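Local coordinates for cortical-lytic enzyme (Clostridium perfringens, PDB 5JIP), which is a family 25 muramidase involved in hydrolysing the cortex peptidoglycan of the spore during germination, probably through lysozyme activity, at residues T14-N20 with S35-R41; D81-V86 with N129-F134. All blocks are in the same frame, centred on the assembly; numbering follows the deposited sequence.

Contact 1 (T14-N20 with S35-R41); sequences TFGPDLN and SDFIYLR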
ATOM      1  N   THR A  14       8.060 -18.114   8.728  1.00  8.49           N
ATOM      2  CA  THR A  14       7.327 -18.553   9.905  1.00  9.96           C
ATOM      3  C   THR A  14       6.839 -19.990   9.717  1.00  9.41           C
ATOM      4  O   THR A  14       6.881 -20.558   8.626  1.00  8.23           O
ATOM      5  CB  THR A  14       6.147 -17.627  10.190  1.00  8.55           C
ATOM      6  OG1 THR A  14       5.340 -17.493   9.021  1.00  8.81           O
ATOM      7  CG2 THR A  14       6.641 -16.232  10.634  1.00 10.45           C
ATOM      8  N   PHE A  15       6.347 -20.563  10.806  1.00  8.43           N
ATOM      9  CA  PHE A  15       6.082 -21.990  10.860  1.00  7.15           C
ATOM     10  C   PHE A  15       4.959 -22.276  11.841  1.00  8.27           C
ATOM     11  O   PHE A  15       4.907 -21.691  12.923  1.00  9.00           O
ATOM     12  CB  PHE A  15       7.358 -22.733  11.260  1.00 10.76           C
ATOM     13  CG  PHE A  15       7.133 -24.161  11.666  1.00  9.44           C
ATOM     14  CD1 PHE A  15       7.173 -25.181  10.739  1.00  8.84           C
ATOM     15  CD2 PHE A  15       6.900 -24.474  12.983  1.00  8.22           C
ATOM     16  CE1 PHE A  15       6.958 -26.512  11.115  1.00 10.66           C
ATOM     17  CE2 PHE A  15       6.697 -25.791  13.376  1.00 13.28           C
ATOM     18  CZ  PHE A  15       6.738 -26.812  12.444  1.00  9.21           C
ATOM     19  N   GLY A  16       4.092 -23.214  11.484  1.00  7.40           N
ATOM     20  CA  GLY A  16       3.064 -23.620  12.400  1.00  7.17           C
ATOM     21  C   GLY A  16       2.194 -24.720  11.844  1.00  7.60           C
ATOM     22  O   GLY A  16       2.142 -24.959  10.620  1.00  4.60           O
ATOM     23  N   PRO A  17       1.460 -25.383  12.735  1.00  5.86           N
ATOM     24  CA  PRO A  17       0.588 -26.477  12.322  1.00  6.52           C
ATOM     25  C   PRO A  17      -0.803 -25.992  11.950  1.00  7.15           C
ATOM     26  O   PRO A  17      -1.221 -24.887  12.298  1.00  6.39           O
ATOM     27  CB  PRO A  17       0.536 -27.343  13.588  1.00  8.07           C
ATOM     28  CG  PRO A  17       0.532 -26.302  14.690  1.00  7.14           C
ATOM     29  CD  PRO A  17       1.510 -25.253  14.211  1.00  5.48           C
ATOM     30  N   ASP A  18      -1.534 -26.858  11.251  1.00  5.56           N
ATOM     31  CA  ASP A  18      -2.983 -26.725  11.253  1.00  4.69           C
ATOM     32  C   ASP A  18      -3.587 -27.975  11.875  1.00  6.60           C
ATOM     33  O   ASP A  18      -3.036 -29.082  11.766  1.00  6.86           O
ATOM     34  CB  ASP A  18      -3.566 -26.444   9.853  1.00  6.00           C
ATOM     35  CG  ASP A  18      -3.179 -27.488   8.824  1.00  8.71           C
ATOM     36  OD1 ASP A  18      -2.093 -27.347   8.224  1.00  7.22           O
ATOM     37  OD2 ASP A  18      -3.968 -28.432   8.611  1.00  7.39           O
ATOM     38  N   LEU A  19      -4.706 -27.760  12.570  1.00  7.41           N
ATOM     39  CA  LEU A  19      -5.302 -28.734  13.485  1.00  9.09           C
ATOM     40  C   LEU A  19      -6.815 -28.762  13.301  1.00  8.70           C
ATOM     41  O   LEU A  19      -7.419 -27.813  12.795  1.00  6.00           O
ATOM     42  CB  LEU A  19      -5.004 -28.387  14.955  1.00  6.27           C
ATOM     43  CG  LEU A  19      -3.563 -28.111  15.389  1.00  8.21           C
ATOM     44  CD1 LEU A  19      -3.544 -27.544  16.816  1.00 13.01           C
ATOM     45  CD2 LEU A  19      -2.738 -29.361  15.300  1.00  9.77           C
ATOM     46  N   ASN A  20      -7.433 -29.861  13.727  1.00  7.98           N
ATOM     47  CA  ASN A  20      -8.885 -29.923  13.789  1.00  6.70           C
ATOM     48  C   ASN A  20      -9.274 -30.898  14.896  1.00  7.67           C
ATOM     49  O   ASN A  20      -8.434 -31.320  15.691  1.00  7.06           O
ATOM     50  CB  ASN A  20      -9.486 -30.285  12.426  1.00  7.62           C
ATOM     51  CG  ASN A  20      -9.047 -31.655  11.918  1.00 11.46           C
ATOM     52  OD1 ASN A  20      -8.723 -32.568  12.683  1.00 11.28           O
ATOM     53  ND2 ASN A  20      -9.013 -31.785  10.607  1.00 11.17           N
ATOM     54  N   SER A  35       5.600 -22.627  17.669  1.00 11.12           N
ATOM     55  CA  SER A  35       4.784 -22.290  16.512  1.00  8.76           C
ATOM     56  C   SER A  35       4.553 -20.788  16.452  1.00 10.47           C
ATOM     57  O   SER A  35       4.204 -20.171  17.464  1.00 11.64           O
ATOM     58  CB  SER A  35       3.444 -23.030  16.565  1.00 10.43           C
ATOM     59  OG  SER A  35       3.637 -24.429  16.627  1.00 11.37           O
ATOM     60  N   ASP A  36       4.735 -20.203  15.264  1.00  7.16           N
ATOM     61  CA  ASP A  36       4.427 -18.787  15.064  1.00  9.65           C
ATOM     62  C   ASP A  36       2.940 -18.540  14.907  1.00 10.56           C
ATOM     63  O   ASP A  36       2.465 -17.424  15.153  1.00  8.45           O
ATOM     64  CB  ASP A  36       5.144 -18.265  13.827  1.00 10.24           C
ATOM     65  CG  ASP A  36       6.649 -18.349  13.948  1.00 12.06           C
ATOM     66  OD1 ASP A  36       7.226 -17.633  14.793  1.00 11.53           O
ATOM     67  OD2 ASP A  36       7.254 -19.113  13.198  1.00  9.00           O
ATOM     68  N   PHE A  37       2.197 -19.556  14.494  1.00  7.55           N
ATOM     69  CA  PHE A  37       0.769 -19.425  14.253  1.00  8.46           C
ATOM     70  C   PHE A  37       0.182 -20.819  14.335  1.00  4.19           C
ATOM     71  O   PHE A  37       0.900 -21.816  14.210  1.00  5.97           O
ATOM     72  CB  PHE A  37       0.470 -18.801  12.868  1.00  6.95           C
ATOM     73  CG  PHE A  37       1.084 -19.570  11.714  1.00  8.01           C
ATOM     74  CD1 PHE A  37       0.473 -20.718  11.206  1.00  7.71           C
ATOM     75  CD2 PHE A  37       2.286 -19.174  11.163  1.00  7.78           C
ATOM     76  CE1 PHE A  37       1.042 -21.432  10.179  1.00  7.49           C
ATOM     77  CE2 PHE A  37       2.856 -19.880  10.126  1.00  8.77           C
ATOM     78  CZ  PHE A  37       2.230 -21.016   9.625  1.00  8.77           C
ATOM     79  N   ILE A  38      -1.132 -20.880  14.551  1.00  6.30           N
ATOM     80  CA  ILE A  38      -1.880 -22.134  14.473  1.00  6.88           C
ATOM     81  C   ILE A  38      -3.160 -21.893  13.682  1.00  4.92           C
ATOM     82  O   ILE A  38      -3.949 -20.993  14.007  1.00  5.75           O
ATOM     83  CB  ILE A  38      -2.247 -22.708  15.866  1.00  6.73           C
ATOM     84  CG1 ILE A  38      -0.993 -23.053  16.654  1.00  9.23           C
ATOM     85  CG2 ILE A  38      -3.145 -23.932  15.719  1.00  5.17           C
ATOM     86  CD1 ILE A  38      -1.284 -23.365  18.100  1.00  7.45           C
ATOM     87  N   TYR A  39      -3.410 -22.748  12.688  1.00  5.80           N
ATOM     88  CA  TYR A  39      -4.702 -22.805  12.002  1.00  5.50           C
ATOM     89  C   TYR A  39      -5.567 -23.941  12.542  1.00  5.24           C
ATOM     90  O   TYR A  39      -5.065 -25.022  12.849  1.00  6.78           O
ATOM     91  CB  TYR A  39      -4.520 -22.973  10.493  1.00  5.40           C
ATOM     92  CG  TYR A  39      -4.581 -21.640   9.768  1.00  5.72           C
ATOM     93  CD1 TYR A  39      -5.787 -20.963   9.598  1.00  5.23           C
ATOM     94  CD2 TYR A  39      -3.436 -21.053   9.272  1.00  4.30           C
ATOM     95  CE1 TYR A  39      -5.840 -19.751   8.937  1.00  5.08           C
ATOM     96  CE2 TYR A  39      -3.477 -19.825   8.625  1.00  4.96           C
ATOM     97  CZ  TYR A  39      -4.661 -19.174   8.466  1.00  5.72           C
ATOM     98  OH  TYR A  39      -4.628 -17.956   7.822  1.00  5.12           O
ATOM     99  N   LEU A  40      -6.869 -23.660  12.686  1.00  7.02           N
ATOM    100  CA  LEU A  40      -7.876 -24.594  13.179  1.00  8.46           C
ATOM    101  C   LEU A  40      -8.988 -24.741  12.150  1.00  8.86           C
ATOM    102  O   LEU A  40      -9.353 -23.781  11.473  1.00  6.74           O
ATOM    103  CB  LEU A  40      -8.527 -24.097  14.476  1.00  7.67           C
ATOM    104  CG  LEU A  40      -7.582 -23.606  15.591  1.00  4.61           C
ATOM    105  CD1 LEU A  40      -8.402 -22.919  16.697  1.00  4.84           C
ATOM    106  CD2 LEU A  40      -6.753 -24.763  16.107  1.00  9.27           C
ATOM    107  N   ARG A  41      -9.553 -25.935  12.050  1.00  8.58           N
ATOM    108  CA  ARG A  41     -10.830 -26.053  11.361  1.00  5.40           C
ATOM    109  C   ARG A  41     -11.919 -25.408  12.199  1.00  7.02           C
ATOM    110  O   ARG A  41     -12.118 -25.755  13.371  1.00  6.80           O
ATOM    111  CB  ARG A  41     -11.190 -27.515  11.076  1.00  7.45           C
ATOM    112  CG  ARG A  41     -12.505 -27.628  10.268  1.00  8.47           C
ATOM    113  CD  ARG A  41     -12.750 -29.042   9.720  1.00  8.71           C
ATOM    114  NE  ARG A  41     -13.153 -29.973  10.766  1.00 11.90           N
ATOM    115  CZ  ARG A  41     -13.674 -31.176  10.530  1.00 11.23           C
ATOM    116  NH1 ARG A  41     -13.807 -31.599   9.278  1.00  9.06           N
ATOM    117  NH2 ARG A  41     -14.062 -31.941  11.546  1.00  7.94           N
TER

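Contact 2 (D81-V86 with N129-F134); sequences DLDSAV and NWIDRF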
ATOM      1  N   ASP A  81     -24.563 -24.895  -8.009  1.00 20.50           N
ATOM      2  CA  ASP A  81     -25.481 -23.877  -7.513  1.00 23.21           C
ATOM      3  C   ASP A  81     -24.690 -22.855  -6.701  1.00 19.35           C
ATOM      4  O   ASP A  81     -24.146 -23.175  -5.642  1.00 18.97           O
ATOM      5  CB  ASP A  81     -26.599 -24.504  -6.688  1.00 24.96           C
ATOM      6  CG  ASP A  81     -27.514 -23.467  -6.092  1.00 25.03           C
ATOM      7  OD1 ASP A  81     -27.442 -22.301  -6.528  1.00 23.43           O
ATOM      8  OD2 ASP A  81     -28.298 -23.803  -5.190  1.00 35.77           O
ATOM      9  N   LEU A  82     -24.637 -21.617  -7.194  1.00 18.76           N
ATOM     10  CA  LEU A  82     -23.815 -20.611  -6.532  1.00 19.84           C
ATOM     11  C   LEU A  82     -24.437 -20.114  -5.228  1.00 15.25           C
ATOM     12  O   LEU A  82     -23.716 -19.569  -4.388  1.00 17.23           O
ATOM     13  CB  LEU A  82     -23.550 -19.445  -7.492  1.00 21.43           C
ATOM     14  CG  LEU A  82     -22.689 -19.764  -8.716  1.00 22.81           C
ATOM     15  CD1 LEU A  82     -22.605 -18.519  -9.584  1.00 32.74           C
ATOM     16  CD2 LEU A  82     -21.278 -20.244  -8.340  1.00 19.49           C
ATOM     17  N   ASP A  83     -25.743 -20.323  -5.015  1.00 16.00           N
ATOM     18  CA  ASP A  83     -26.341 -19.968  -3.733  1.00 16.92           C
ATOM     19  C   ASP A  83     -25.666 -20.702  -2.589  1.00 14.40           C
ATOM     20  O   ASP A  83     -25.669 -20.204  -1.463  1.00 15.24           O
ATOM     21  CB  ASP A  83     -27.842 -20.290  -3.689  1.00 20.89           C
ATOM     22  CG  ASP A  83     -28.651 -19.435  -4.625  1.00 30.93           C
ATOM     23  OD1 ASP A  83     -28.153 -18.352  -4.999  1.00 32.69           O
ATOM     24  OD2 ASP A  83     -29.780 -19.841  -4.974  1.00 33.26           O
ATOM     25  N   SER A  84     -25.141 -21.907  -2.835  1.00 15.22           N
ATOM     26  CA  SER A  84     -24.496 -22.648  -1.751  1.00 16.02           C
ATOM     27  C   SER A  84     -23.171 -22.016  -1.342  1.00  9.79           C
ATOM     28  O   SER A  84     -22.717 -22.226  -0.204  1.00 10.26           O
ATOM     29  CB  SER A  84     -24.264 -24.115  -2.147  1.00 15.29           C
ATOM     30  OG  SER A  84     -23.338 -24.239  -3.200  1.00 15.75           O
ATOM     31  N   ALA A  85     -22.557 -21.226  -2.228  1.00 12.80           N
ATOM     32  CA  ALA A  85     -21.349 -20.504  -1.834  1.00 10.26           C
ATOM     33  C   ALA A  85     -21.684 -19.382  -0.865  1.00 15.46           C
ATOM     34  O   ALA A  85     -20.946 -19.147   0.106  1.00 10.94           O
ATOM     35  CB  ALA A  85     -20.624 -19.963  -3.060  1.00 10.19           C
ATOM     36  N   VAL A  86     -22.804 -18.694  -1.102  1.00 13.67           N
ATOM     37  CA  VAL A  86     -23.258 -17.660  -0.178  1.00 14.53           C
ATOM     38  C   VAL A  86     -23.651 -18.282   1.153  1.00 15.90           C
ATOM     39  O   VAL A  86     -23.319 -17.760   2.219  1.00 13.88           O
ATOM     40  CB  VAL A  86     -24.432 -16.877  -0.802  1.00 12.98           C
ATOM     41  CG1 VAL A  86     -24.991 -15.862   0.165  1.00 14.07           C
ATOM     42  CG2 VAL A  86     -23.994 -16.203  -2.075  1.00 17.60           C
ATOM     43  N   ASN A 129     -15.945 -20.185 -10.261  1.00  9.35           N
ATOM     44  CA  ASN A 129     -17.072 -19.312  -9.967  1.00  9.84           C
ATOM     45  C   ASN A 129     -17.601 -19.528  -8.546  1.00 10.55           C
ATOM     46  O   ASN A 129     -17.997 -18.572  -7.869  1.00 13.36           O
ATOM     47  CB  ASN A 129     -18.195 -19.534 -10.975  1.00 17.46           C
ATOM     48  CG  ASN A 129     -17.938 -18.841 -12.290  1.00 24.56           C
ATOM     49  OD1 ASN A 129     -16.943 -18.121 -12.455  1.00 18.16           O
ATOM     50  ND2 ASN A 129     -18.842 -19.042 -13.231  1.00 22.83           N
ATOM     51  N   TRP A 130     -17.650 -20.780  -8.092  1.00 11.32           N
ATOM     52  CA  TRP A 130     -18.141 -21.055  -6.742  1.00 11.97           C
ATOM     53  C   TRP A 130     -17.210 -20.467  -5.685  1.00  8.69           C
ATOM     54  O   TRP A 130     -17.657 -19.793  -4.758  1.00  9.42           O
ATOM     55  CB  TRP A 130     -18.309 -22.563  -6.549  1.00 10.59           C
ATOM     56  CG  TRP A 130     -19.001 -22.905  -5.292  1.00 12.19           C
ATOM     57  CD1 TRP A 130     -20.338 -23.175  -5.125  1.00 12.08           C
ATOM     58  CD2 TRP A 130     -18.409 -23.008  -3.992  1.00 10.90           C
ATOM     59  NE1 TRP A 130     -20.603 -23.428  -3.804  1.00 10.81           N
ATOM     60  CE2 TRP A 130     -19.436 -23.334  -3.088  1.00  7.34           C
ATOM     61  CE3 TRP A 130     -17.102 -22.851  -3.502  1.00 12.01           C
ATOM     62  CZ2 TRP A 130     -19.192 -23.532  -1.713  1.00 10.42           C
ATOM     63  CZ3 TRP A 130     -16.871 -23.034  -2.155  1.00  9.96           C
ATOM     64  CH2 TRP A 130     -17.913 -23.379  -1.274  1.00  9.85           C
ATOM     65  N   ILE A 131     -15.901 -20.685  -5.835  1.00 10.55           N
ATOM     66  CA  ILE A 131     -14.931 -20.104  -4.912  1.00 11.16           C
ATOM     67  C   ILE A 131     -15.029 -18.583  -4.918  1.00  8.13           C
ATOM     68  O   ILE A 131     -15.049 -17.935  -3.869  1.00  7.00           O
ATOM     69  CB  ILE A 131     -13.520 -20.567  -5.288  1.00  8.93           C
ATOM     70  CG1 ILE A 131     -13.433 -22.076  -5.151  1.00  9.06           C
ATOM     71  CG2 ILE A 131     -12.464 -19.805  -4.461  1.00  8.50           C
ATOM     72  CD1 ILE A 131     -12.147 -22.630  -5.708  1.00  9.93           C
ATOM     73  N   ASP A 132     -15.074 -18.000  -6.114  1.00  8.77           N
ATOM     74  CA  ASP A 132     -15.113 -16.554  -6.275  1.00  8.14           C
ATOM     75  C   ASP A 132     -16.357 -15.961  -5.620  1.00 11.24           C
ATOM     76  O   ASP A 132     -16.309 -14.874  -5.039  1.00 10.16           O
ATOM     77  CB  ASP A 132     -15.070 -16.258  -7.778  1.00 12.41           C
ATOM     78  CG  ASP A 132     -14.559 -14.869  -8.107  1.00 16.88           C
ATOM     79  OD1 ASP A 132     -13.871 -14.239  -7.277  1.00 13.40           O
ATOM     80  OD2 ASP A 132     -14.852 -14.419  -9.231  1.00 17.64           O
ATOM     81  N   ARG A 133     -17.494 -16.661  -5.711  1.00  8.60           N
ATOM     82  CA  ARG A 133     -18.702 -16.173  -5.069  1.00 12.56           C
ATOM     83  C   ARG A 133     -18.571 -16.232  -3.557  1.00  7.23           C
ATOM     84  O   ARG A 133     -18.999 -15.311  -2.849  1.00  9.84           O
ATOM     85  CB  ARG A 133     -19.909 -17.004  -5.532  1.00 12.76           C
ATOM     86  CG  ARG A 133     -21.200 -16.721  -4.756  1.00 15.59           C
ATOM     87  CD  ARG A 133     -21.713 -15.295  -4.964  1.00 22.67           C
ATOM     88  NE  ARG A 133     -21.954 -15.025  -6.381  1.00 33.06           N
ATOM     89  CZ  ARG A 133     -23.115 -15.225  -7.004  1.00 44.09           C
ATOM     90  NH1 ARG A 133     -23.226 -14.947  -8.301  1.00 43.29           N
ATOM     91  NH2 ARG A 133     -24.169 -15.695  -6.343  1.00 31.34           N
ATOM     92  N   PHE A 134     -18.009 -17.328  -3.055  1.00  8.79           N
ATOM     93  CA  PHE A 134     -17.737 -17.449  -1.623  1.00  8.46           C
ATOM     94  C   PHE A 134     -16.840 -16.304  -1.166  1.00  8.26           C
ATOM     95  O   PHE A 134     -17.151 -15.597  -0.202  1.00 10.30           O
ATOM     96  CB  PHE A 134     -17.092 -18.803  -1.340  1.00  8.78           C
ATOM     97  CG  PHE A 134     -16.924 -19.112   0.144  1.00  7.87           C
ATOM     98  CD1 PHE A 134     -15.959 -18.466   0.911  1.00  8.25           C
ATOM     99  CD2 PHE A 134     -17.727 -20.055   0.756  1.00  8.67           C
ATOM    100  CE1 PHE A 134     -15.808 -18.752   2.282  1.00  8.45           C
ATOM    101  CE2 PHE A 134     -17.570 -20.360   2.132  1.00  5.73           C
ATOM    102  CZ  PHE A 134     -16.614 -19.701   2.883  1.00  8.54           C
TER

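Contact 1 (T14-N20 with S35-R41)
F37 (68 Å²) and L19 (65 Å²) bury the most surface, then F15 and P17 (59 Å² each). The F37 ring lies against the start of the 14-20 backbone: G16 CA sits 4.0 Å from the ring centroid, 22° off its normal, a CH-pi contact, while T14 OG1, hydrogen-bonded to P223 O, meets the ring edge at 3.6 Å from CE2. A side chain on G16 would clash with F37 O, 3.3 Å from G16 CA. L19 packs CD1 against I38 CG2 (3.8 Å) and CB against L40 CD2 (4.2 Å); F28 and L31 of helix 28-34 cover this face. The axes of strand segments 15-19 and 38-41 run parallel, approaching to 4.6 Å; helix 28-34 joins the strands as a beta-alpha-beta crossover of the family 25 TIM-barrel-type fold. Pairing is carried by Y39 N to P17 O (3.1 Å), L19 N to Y39 O (2.8 Å) and R41 N to L19 O (2.9 Å). D18 and Y39 share the opposite face from L19 and L40, CB to CB 3.7 Å, and bond onward to N220 and F109. Earlier, D36 grips F15 twice, F15 N to D36 OD2 (2.9 Å) and D36 N to F15 O (2.8 Å).

Contact 2 (D81-V86 with N129-F134)
D81 opens the turn into helix 83-100, and its OD1 accepts from D83 N at 3.0 Å, a capping bond. Its carbonyl O receives S84 N (3.2 Å) and S84 OG (2.8 Å), and also lies 3.8 Å from W130 CD1, near the plane of the indole. L82 follows with 90 Å² covered. Its CD2 reaches the backbone of the facing helix, 3.6 Å from W130 CA and 3.7 Å from N129 O, while CD1 lies over one face of the R133 guanidinium, 3.8 Å from NH1. S84 supplies the polar link between the segments: W130 NE1 donates to S84 OG at 2.9 Å with an angle of 164°, tying the indole to segment 81-86. The two helices belong to the layer outside the parallel strands of the TIM-barrel-type fold, and strand 111-113 lies between them in sequence. Behind the contact, L112 of that strand touches I131 and F134. The CA-to-CB bond of A85 points toward 129-134, and the residue buries 82 Å². Its CB sits over the five-membered ring of W130, 3.6 Å from the centroid and 13° off the normal, a CH-pi contact, and also meets R133 CG (3.7 Å) and F134 CB (4.1 Å). This small methyl lets the backbones close to 4.7 Å between the CA atoms of A85 and F134, and brings A85 O to 3.4 Å from F134 CD2. V86 extends the contact along the R133 side chain, CG2 to CD 3.8 Å, with its methyl at the guanidinium edge.

Contact 1 comes first along the chain and is complete before contact 2 begins; both fall within the family 25 range. Their centres are 27 Å apart and their nearest atoms about 12 Å, so they do not touch. Contact 1 joins two neighbouring parallel strands, 15-19 and 38-44, in the inner sheet, whereas contact 2 joins helices 83-100 and 124-142 on the outside. The sheet connects them: strand 38-44 pairs with 70-75, and 70-75 with 111-113, whose L112 touches helix 124-142. Together they represent the two layers of one TIM-barrel-type domain of the family 25 fold, strand pairing within and helix packing around it, with the magnesium site nearer contact 1.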